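Local coordinates for Serine/threonine-protein kinase BRSK1 (Mus musculus, PDB 5IRI) that phosphorylates proteins on serine or threonine as the kinase SAD-B, and through this C-terminal AIS-KA1 fragment probably takes part in restraining its own kinase activity, at residues S29-I34 against T52-E57; H36-I41 against V71-D76. One frame throughout, in Å; residues are numbered along the deposited sequence.

How the interactions relate
Interactions 1 and 2 lie side by side in the core of the KA1 domain, their centres about 7 Å apart. Helix 27-40 supplies the first segment of each: residues 29-34 come from its earlier turns and 36-41 from its last turn and the residue that follows it. Strands 53-58 and 71-79, antiparallel neighbours in the sheet, supply the other two, so the segments alternate along the chain. The helix is thus fixed to the same sheet at two successive places. Across the strand pair, the backbone N of Phe54 in interaction 1 probably bonds to Val75 O in interaction 2, while Glu57 forms a salt bridge with Arg72, joining the strands that receive the helix.

Interaction 1: S29-I34 against T52-E57; sequences SIKADI and TSFRAE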
loop_
_atom_site.group_PDB
_atom_site.type_symbol
_atom_site.label_atom_id
_atom_site.label_comp_id
_atom_site.label_asym_id
_atom_site.label_seq_id
_atom_site.Cartn_x
_atom_site.Cartn_y
_atom_site.Cartn_z
ATOM N N SER A 29 10.773 3.932 9.856
ATOM C CA SER A 29 10.059 2.711 10.216
ATOM C C SER A 29 8.888 2.443 9.291
ATOM O O SER A 29 8.582 1.284 9.002
ATOM C CB SER A 29 9.560 2.788 11.658
ATOM O OG SER A 29 10.633 2.965 12.565
ATOM N N ILE A 30 8.206 3.488 8.838
ATOM C CA ILE A 30 7.106 3.301 7.900
ATOM C C ILE A 30 7.635 2.807 6.568
ATOM O O ILE A 30 7.066 1.897 5.960
ATOM C CB ILE A 30 6.314 4.609 7.734
ATOM C CG1 ILE A 30 5.593 4.970 9.038
ATOM C CG2 ILE A 30 5.326 4.492 6.572
ATOM C CD1 ILE A 30 4.983 6.347 9.058
ATOM N N LYS A 31 8.717 3.421 6.082
ATOM C CA LYS A 31 9.321 2.979 4.837
ATOM C C LYS A 31 9.746 1.528 4.955
ATOM O O LYS A 31 9.436 0.707 4.087
ATOM C CB LYS A 31 10.507 3.877 4.472
ATOM C CG LYS A 31 10.140 5.237 3.885
ATOM C CD LYS A 31 11.383 5.959 3.346
ATOM C CE LYS A 31 11.935 5.269 2.081
ATOM N NZ LYS A 31 13.117 5.968 1.480
ATOM N N ALA A 32 10.423 1.182 6.049
ATOM C CA ALA A 32 10.840 -0.201 6.234
ATOM C C ALA A 32 9.646 -1.144 6.176
ATOM O O ALA A 32 9.620 -2.070 5.356
ATOM C CB ALA A 32 11.590 -0.353 7.549
ATOM N N ASP A 33 8.625 -0.884 7.000
ATOM C CA ASP A 33 7.453 -1.753 7.070
ATOM C C ASP A 33 6.798 -1.951 5.707
ATOM O O ASP A 33 6.415 -3.079 5.358
ATOM C CB ASP A 33 6.434 -1.176 8.050
ATOM C CG ASP A 33 6.769 -1.469 9.493
ATOM O OD1 ASP A 33 7.465 -2.465 9.783
ATOM O OD2 ASP A 33 6.304 -0.699 10.350
ATOM N N ILE A 34 6.627 -0.865 4.937
ATOM C CA ILE A 34 5.999 -0.983 3.619
ATOM C C ILE A 34 6.825 -1.882 2.709
ATOM O O ILE A 34 6.289 -2.739 1.996
ATOM C CB ILE A 34 5.804 0.399 2.979
ATOM C CG1 ILE A 34 4.841 1.246 3.784
ATOM C CG2 ILE A 34 5.240 0.243 1.599
ATOM C CD1 ILE A 34 4.733 2.624 3.247
ATOM N N THR A 52 9.800 9.084 -0.634
ATOM C CA THR A 52 8.604 8.734 0.128
ATOM C C THR A 52 7.409 8.294 -0.724
ATOM O O THR A 52 6.267 8.452 -0.284
ATOM C CB THR A 52 8.104 9.898 0.993
ATOM O OG1 THR A 52 7.587 10.933 0.143
ATOM C CG2 THR A 52 9.198 10.445 1.895
ATOM N N SER A 53 7.602 7.757 -1.925
ATOM C CA SER A 53 6.461 7.169 -2.602
ATOM C C SER A 53 6.902 5.951 -3.397
ATOM O O SER A 53 8.076 5.801 -3.750
ATOM C CB SER A 53 5.756 8.169 -3.503
ATOM O OG SER A 53 6.618 8.585 -4.518
ATOM N N PHE A 54 5.942 5.077 -3.662
ATOM C CA PHE A 54 6.231 3.805 -4.280
ATOM C C PHE A 54 5.137 3.488 -5.276
ATOM O O PHE A 54 4.024 3.999 -5.170
ATOM C CB PHE A 54 6.297 2.677 -3.252
ATOM C CG PHE A 54 7.318 2.877 -2.164
ATOM C CD1 PHE A 54 8.630 2.457 -2.342
ATOM C CD2 PHE A 54 6.951 3.423 -0.942
ATOM C CE1 PHE A 54 9.565 2.608 -1.326
ATOM C CE2 PHE A 54 7.876 3.579 0.083
ATOM C CZ PHE A 54 9.188 3.173 -0.104
ATOM N N ARG A 55 5.465 2.638 -6.247
ATOM C CA ARG A 55 4.466 1.980 -7.070
ATOM C C ARG A 55 4.598 0.474 -6.904
ATOM O O ARG A 55 5.607 -0.040 -6.404
ATOM C CB ARG A 55 4.582 2.369 -8.534
ATOM C CG ARG A 55 4.340 3.836 -8.786
ATOM C CD ARG A 55 3.443 4.032 -9.994
ATOM N NE ARG A 55 3.168 5.444 -10.244
ATOM C CZ ARG A 55 3.860 6.200 -11.090
ATOM N NH1 ARG A 55 4.870 5.679 -11.782
ATOM N NH2 ARG A 55 3.537 7.475 -11.244
ATOM N N ALA A 56 3.546 -0.235 -7.293
ATOM C CA ALA A 56 3.488 -1.654 -6.994
ATOM C C ALA A 56 2.533 -2.322 -7.958
ATOM O O ALA A 56 1.471 -1.769 -8.274
ATOM C CB ALA A 56 3.044 -1.896 -5.551
ATOM N N GLU A 57 2.927 -3.510 -8.420
ATOM C CA GLU A 57 2.092 -4.345 -9.270
ATOM C C GLU A 57 1.877 -5.693 -8.606
ATOM O O GLU A 57 2.840 -6.367 -8.228
ATOM C CB GLU A 57 2.711 -4.547 -10.641
ATOM C CG GLU A 57 1.728 -5.072 -11.648
ATOM C CD GLU A 57 2.347 -5.274 -13.011
ATOM O OE1 GLU A 57 3.401 -5.948 -13.083
ATOM O OE2 GLU A 57 1.780 -4.758 -14.004
#
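Lys31 and Ile34 of helix 27-40 both touch the ring of Phe54, part of the helix-on-sheet core of the KA1 fold, in which this helix and helix 109-124 pack against an antiparallel sheet. One helical turn separates the two residues, so their side chains leave neighbouring sides of the helix and both reach one ring.

The contact is apolar. Ile34 directs its side chain toward the strand and brings the branch methyl CG2 to 4.4 Å from Phe54 CD2, a loose van der Waals contact. A beta-branched isoleucine suits this buried place, because its broad hydrocarbon surface serves several neighbours at once: Ile77 of strand 71-79 and Leu123 of helix 109-124 also touch it. Phenylalanine spans the gap on the sheet side. At 9.2 Å between the CA atoms of Ile34 and Phe54, the backbones are well separated, and the ring fills much of the distance. Its CG stands anti to the carbonyl carbon (chi1 -58°), which carries the ring from the strand toward the helix.

Lysine combines a greasy stem with a charged end, and here the two parts have different tasks. The stem runs at about a right angle to the Phe54 side chain and contributes methylene carbon to the packing. A bend at chi3 (70°) turns the end of the chain, and the ammonium NZ is hydrogen-bonded to Gln51 OE1, just before the strand segment. Partly exposed Lys31 thus lends its carbons to the packing while its NZ is held by Gln51.

Backbone bonding holds Phe54 in the sheet through Val75, and Val48 of strand 44-50 touches its side chain. The closest approach between the two segments is made by carbon alone, with Lys31 CE 4.1 Å from Phe54 CZ.

Interaction 2: H36-I41 against V71-D76; sequences HAFLSI and VRFQVD
Phe38, near the end of helix 27-40, reaches across to Val75 and Phe73 on strand 71-79 with the outer part of its ring. All three side chains are buried and the contact is purely hydrophobic. The CA atoms of Phe38 and Val75 are 10.8 Å apart, a gap suited to a large aromatic side chain on the helix.

The aliphatic contact is with Val75. This valine points toward the helix, and Phe38 meets it from the opposite direction: the methyl CG2 sits 3.8 Å from Phe38 CZ, at the ring edge and in its plane. A compact beta-branched residue fits here, offering a methyl to the ring while packing against Val100 and Phe102 on the adjacent strand.

The aromatic contact is oblique, with Phe38 CE1 4.1 Å from Phe73 CZ. Phe73 places CG between the backbone N and the carbonyl carbon (chi1 62°), a torsion that swings the ring until its far carbon CZ reaches Phe38.

Polar bonding runs on the side of the strand facing away from helix 27-40. Within the strand, Gln74 NE2 donates to Asp76 OD2 at 3.0 Å, close to the amide plane and on the syn lone pair of the carboxylate; across to strand 53-58, Gln74 OE1 accepts from Arg55 NE.

Both phenylalanines also touch Ala56 of strand 53-58, whose single methyl is small enough to lie against both rings, and Leu44 of strand 44-50. Ile119 of helix 109-124 packs on both as well, so the contact joins the two helices to the antiparallel sheet.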
loop_
_atom_site.group_PDB
_atom_site.type_symbol
_atom_site.label_atom_id
_atom_site.label_comp_id
_atom_site.label_asym_id
_atom_site.label_seq_id
_atom_site.Cartn_x
_atom_site.Cartn_y
_atom_site.Cartn_z
ATOM N N HIS A 36 9.180 -4.181 3.459
ATOM C CA HIS A 36 9.022 -5.546 3.949
ATOM C C HIS A 36 7.736 -6.164 3.422
ATOM O O HIS A 36 7.740 -7.295 2.928
ATOM C CB HIS A 36 9.043 -5.552 5.482
ATOM C CG HIS A 36 9.220 -6.911 6.095
ATOM N ND1 HIS A 36 8.180 -7.615 6.671
ATOM C CD2 HIS A 36 10.320 -7.689 6.240
ATOM C CE1 HIS A 36 8.629 -8.770 7.130
ATOM N NE2 HIS A 36 9.926 -8.840 6.883
ATOM N N ALA A 37 6.628 -5.421 3.492
ATOM C CA ALA A 37 5.351 -5.945 3.022
ATOM C C ALA A 37 5.378 -6.219 1.522
ATOM O O ALA A 37 4.876 -7.256 1.068
ATOM C CB ALA A 37 4.229 -4.973 3.382
ATOM N N PHE A 38 5.948 -5.298 0.734
ATOM C CA PHE A 38 6.035 -5.515 -0.705
ATOM C C PHE A 38 6.757 -6.823 -0.999
ATOM O O PHE A 38 6.272 -7.666 -1.765
ATOM C CB PHE A 38 6.762 -4.349 -1.370
ATOM C CG PHE A 38 5.942 -3.105 -1.481
ATOM C CD1 PHE A 38 4.561 -3.154 -1.409
ATOM C CD2 PHE A 38 6.555 -1.876 -1.668
ATOM C CE1 PHE A 38 3.809 -1.991 -1.525
ATOM C CE2 PHE A 38 5.807 -0.714 -1.782
ATOM C CZ PHE A 38 4.446 -0.773 -1.712
ATOM N N LEU A 39 7.917 -7.007 -0.371
ATOM C CA LEU A 39 8.695 -8.221 -0.569
ATOM C C LEU A 39 7.894 -9.456 -0.181
ATOM O O LEU A 39 7.766 -10.405 -0.961
ATOM C CB LEU A 39 9.979 -8.131 0.248
ATOM C CG LEU A 39 11.217 -7.502 -0.410
ATOM C CD1 LEU A 39 10.899 -6.585 -1.585
ATOM C CD2 LEU A 39 12.025 -6.754 0.632
ATOM N N SER A 40 7.311 -9.436 1.015
ATOM C CA SER A 40 6.643 -10.611 1.551
ATOM C C SER A 40 5.465 -11.041 0.684
ATOM O O SER A 40 5.178 -12.235 0.563
ATOM C CB SER A 40 6.181 -10.318 2.969
ATOM O OG SER A 40 4.775 -10.150 2.978
ATOM N N ILE A 41 4.762 -10.098 0.080
ATOM C CA ILE A 41 3.673 -10.518 -0.794
ATOM C C ILE A 41 4.277 -11.094 -2.055
ATOM O O ILE A 41 5.054 -10.421 -2.760
ATOM C CB ILE A 41 2.697 -9.376 -1.099
ATOM C CG1 ILE A 41 2.018 -8.909 0.192
ATOM C CG2 ILE A 41 1.690 -9.855 -2.107
ATOM C CD1 ILE A 41 1.051 -7.766 0.014
ATOM N N VAL A 71 -3.282 -5.784 -10.346
ATOM C CA VAL A 71 -3.536 -4.559 -9.602
ATOM C C VAL A 71 -2.254 -3.744 -9.605
ATOM O O VAL A 71 -1.204 -4.224 -9.170
ATOM C CB VAL A 71 -3.998 -4.861 -8.172
ATOM C CG1 VAL A 71 -4.318 -3.575 -7.434
ATOM C CG2 VAL A 71 -5.201 -5.755 -8.203
ATOM N N ARG A 72 -2.328 -2.531 -10.145
ATOM C CA ARG A 72 -1.260 -1.551 -10.036
ATOM C C ARG A 72 -1.742 -0.454 -9.108
ATOM O O ARG A 72 -2.840 0.081 -9.294
ATOM C CB ARG A 72 -0.908 -0.938 -11.388
ATOM C CG ARG A 72 -0.529 -1.907 -12.468
ATOM C CD ARG A 72 0.380 -1.214 -13.464
ATOM N NE ARG A 72 0.977 -2.178 -14.384
ATOM C CZ ARG A 72 0.432 -2.539 -15.542
ATOM N NH1 ARG A 72 -0.720 -2.000 -15.924
ATOM N NH2 ARG A 72 1.037 -3.433 -16.317
ATOM N N PHE A 73 -0.938 -0.117 -8.115
ATOM C CA PHE A 73 -1.330 0.957 -7.223
ATOM C C PHE A 73 -0.101 1.738 -6.800
ATOM O O PHE A 73 1.044 1.348 -7.059
ATOM C CB PHE A 73 -2.084 0.435 -5.999
ATOM C CG PHE A 73 -1.280 -0.497 -5.131
ATOM C CD1 PHE A 73 -1.112 -1.824 -5.478
ATOM C CD2 PHE A 73 -0.703 -0.043 -3.954
ATOM C CE1 PHE A 73 -0.380 -2.670 -4.679
ATOM C CE2 PHE A 73 0.032 -0.897 -3.150
ATOM C CZ PHE A 73 0.188 -2.212 -3.514
ATOM N N GLN A 74 -0.358 2.854 -6.145
ATOM C CA GLN A 74 0.684 3.751 -5.695
ATOM C C GLN A 74 0.551 3.927 -4.197
ATOM O O GLN A 74 -0.560 3.903 -3.665
ATOM C CB GLN A 74 0.575 5.089 -6.396
ATOM C CG GLN A 74 1.599 6.095 -5.962
ATOM C CD GLN A 74 1.731 7.251 -6.942
ATOM O OE1 GLN A 74 1.689 7.073 -8.166
ATOM N NE2 GLN A 74 1.903 8.441 -6.406
ATOM N N VAL A 75 1.684 4.089 -3.525
ATOM C CA VAL A 75 1.743 4.320 -2.089
ATOM C C VAL A 75 2.505 5.608 -1.857
ATOM O O VAL A 75 3.637 5.747 -2.325
ATOM C CB VAL A 75 2.433 3.158 -1.355
ATOM C CG1 VAL A 75 2.529 3.456 0.130
ATOM C CG2 VAL A 75 1.709 1.848 -1.607
ATOM N N ASP A 76 1.895 6.542 -1.131
ATOM C CA ASP A 76 2.530 7.809 -0.785
ATOM C C ASP A 76 2.486 8.011 0.717
ATOM O O ASP A 76 1.447 7.787 1.347
ATOM C CB ASP A 76 1.839 8.978 -1.466
ATOM C CG ASP A 76 1.760 8.809 -2.958
ATOM O OD1 ASP A 76 0.875 8.034 -3.404
ATOM O OD2 ASP A 76 2.587 9.432 -3.669
#